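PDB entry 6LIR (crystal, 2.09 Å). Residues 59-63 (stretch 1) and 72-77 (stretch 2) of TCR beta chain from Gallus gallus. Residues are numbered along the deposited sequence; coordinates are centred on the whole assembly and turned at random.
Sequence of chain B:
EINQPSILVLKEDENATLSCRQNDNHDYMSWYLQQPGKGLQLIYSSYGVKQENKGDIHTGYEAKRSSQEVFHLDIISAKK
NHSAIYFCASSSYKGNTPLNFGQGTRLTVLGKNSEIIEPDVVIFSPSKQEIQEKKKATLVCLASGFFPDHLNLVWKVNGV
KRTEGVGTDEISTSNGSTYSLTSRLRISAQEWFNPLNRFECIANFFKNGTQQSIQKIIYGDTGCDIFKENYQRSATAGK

Stretch 1, residues 59-63: TGYEA
Stretch 2, residues 72-77: HLDIIS

Two neighbouring strands of the chicken TCR beta chain, 61-63 and 72-75, run antiparallel, with 153° between their directions and a closest axis approach of 4.5 Å. Tyr61 pairs with Ile75, Glu62 with Asp74 and Ala63 with Leu73. The contact buries 411 Å² in all.

His72 (phi/psi -93/139, chi1 m) contributes mainly backbone. Its O lies 3.2 Å from Ala63 CA, a CA-H...O contact. The end of its ring leads away from stretch 1.

Leu73 (-115/119, chi1 t, chi2 p) faces Ala63 (-153/156) in a non-hydrogen-bonded pair, CA-CA 4.6 Å. Its side chain shares a sheet face with those of Ala63, Tyr61 and Ile75. Leu73 CD1 packs 4.0 Å from Tyr61 CB.

Asp74 (-101/131, chi1 m) forms the hydrogen-bonded pair with Glu62 (-131/167, chi1 m, chi2 t), CA-CA 5.0 Å. Asp74 N donates to Glu62 O at 2.7 Å, and Glu62 N donates to Asp74 O at 3.1 Å. Both bonds are nearly straight, at 170° and 164°. Asp74 O also lies 3.3 Å from Tyr61 CA. The two acidic side chains share the other face, with Asp74 CB and Glu62 CB 4.2 Å apart.

Ile75 (-99/113, chi1 m, chi2 -97°) sits opposite Tyr61 (-139/153, chi1 m, chi2 -90°), CA-CA 5.1 Å. Ile75 CD1 meets the ring edge, 3.4 Å from Tyr61 CE1. This apolar contact is tight. Tyr61 OH is hydrogen-bonded elsewhere in the structure.

Ile76 (-93/120, chi1 m, chi2 m) lies beyond the strand, but its N donates to Gly60 O at 3.2 Å and 163°. Gly60 has phi/psi 107/1, where a CB would jam against the preceding carbonyl. The Ile76 side chain points toward stretch 1; its CD1 is 3.9 Å from Glu62 OE2.

Ser77 (52/62, chi1 t) makes no contact with stretch 1.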

# COMPACT_ATOMS: atom_id res chain seq x y z
N THR B 59 -7.49 18.39 18.68
CA THR B 59 -8.48 18.00 19.68
C THR B 59 -8.61 16.49 19.76
O THR B 59 -9.00 15.84 18.78
CB THR B 59 -9.83 18.64 19.38
OG1 THR B 59 -9.73 20.06 19.53
CG2 THR B 59 -10.88 18.12 20.34
N GLY B 60 -8.27 15.93 20.91
CA GLY B 60 -8.18 14.50 21.09
C GLY B 60 -6.77 13.98 21.20
O GLY B 60 -6.58 12.77 21.33
N TYR B 61 -5.77 14.87 21.15
CA TYR B 61 -4.38 14.46 21.17
C TYR B 61 -3.58 15.39 22.06
O TYR B 61 -3.93 16.56 22.23
CB TYR B 61 -3.75 14.47 19.77
CG TYR B 61 -4.49 13.66 18.73
CD1 TYR B 61 -4.17 12.33 18.51
CD2 TYR B 61 -5.48 14.24 17.95
CE1 TYR B 61 -4.83 11.59 17.55
CE2 TYR B 61 -6.15 13.50 16.99
CZ TYR B 61 -5.82 12.18 16.80
OH TYR B 61 -6.48 11.43 15.84
N GLU B 62 -2.50 14.86 22.61
CA GLU B 62 -1.46 15.62 23.26
C GLU B 62 -0.13 15.14 22.71
O GLU B 62 -0.06 14.10 22.04
CB GLU B 62 -1.51 15.49 24.79
CG GLU B 62 -2.76 16.10 25.41
CD GLU B 62 -2.75 16.02 26.92
OE1 GLU B 62 -1.66 16.13 27.52
OE2 GLU B 62 -3.84 15.85 27.51
N ALA B 63 0.94 15.88 22.97
CA ALA B 63 2.23 15.47 22.45
C ALA B 63 3.34 16.00 23.34
O ALA B 63 3.17 16.98 24.08
CB ALA B 63 2.44 15.96 21.01
N HIS B 72 6.54 12.04 21.11
CA HIS B 72 5.40 11.22 21.52
C HIS B 72 4.09 11.86 21.09
O HIS B 72 3.91 13.07 21.23
CB HIS B 72 5.39 11.03 23.04
CG HIS B 72 6.61 10.37 23.58
ND1 HIS B 72 6.80 9.00 23.54
CD2 HIS B 72 7.71 10.88 24.19
CE1 HIS B 72 7.96 8.70 24.09
NE2 HIS B 72 8.53 9.82 24.50
N LEU B 73 3.17 11.04 20.60
CA LEU B 73 1.80 11.44 20.34
C LEU B 73 0.89 10.65 21.27
O LEU B 73 0.86 9.42 21.22
CB LEU B 73 1.42 11.19 18.87
CG LEU B 73 -0.01 11.61 18.50
CD1 LEU B 73 -0.16 13.13 18.50
CD2 LEU B 73 -0.42 11.03 17.15
N ASP B 74 0.15 11.36 22.12
CA ASP B 74 -0.72 10.74 23.11
C ASP B 74 -2.15 10.76 22.61
O ASP B 74 -2.65 11.80 22.18
CB ASP B 74 -0.62 11.45 24.46
CG ASP B 74 0.75 11.30 25.11
OD1 ASP B 74 1.34 10.21 25.02
OD2 ASP B 74 1.23 12.29 25.71
N ILE B 75 -2.82 9.61 22.68
CA ILE B 75 -4.21 9.46 22.26
C ILE B 75 -5.07 9.53 23.51
O ILE B 75 -5.03 8.63 24.36
CB ILE B 75 -4.43 8.15 21.50
CG1 ILE B 75 -3.56 8.09 20.24
CG2 ILE B 75 -5.91 7.97 21.17
CD1 ILE B 75 -4.26 8.52 18.97
N ILE B 76 -5.86 10.59 23.62
CA ILE B 76 -6.70 10.84 24.79
C ILE B 76 -8.09 10.26 24.55
O ILE B 76 -8.78 10.68 23.61
CB ILE B 76 -6.77 12.34 25.11
CG1 ILE B 76 -5.37 12.94 25.20
CG2 ILE B 76 -7.54 12.57 26.40
CD1 ILE B 76 -4.46 12.23 26.19
N SER B 77 -8.51 9.32 25.40
CA SER B 77 -9.87 8.78 25.38
C SER B 77 -10.27 8.30 23.98
O SER B 77 -11.17 8.83 23.33
CB SER B 77 -10.87 9.81 25.90
OG SER B 77 -12.21 9.38 25.69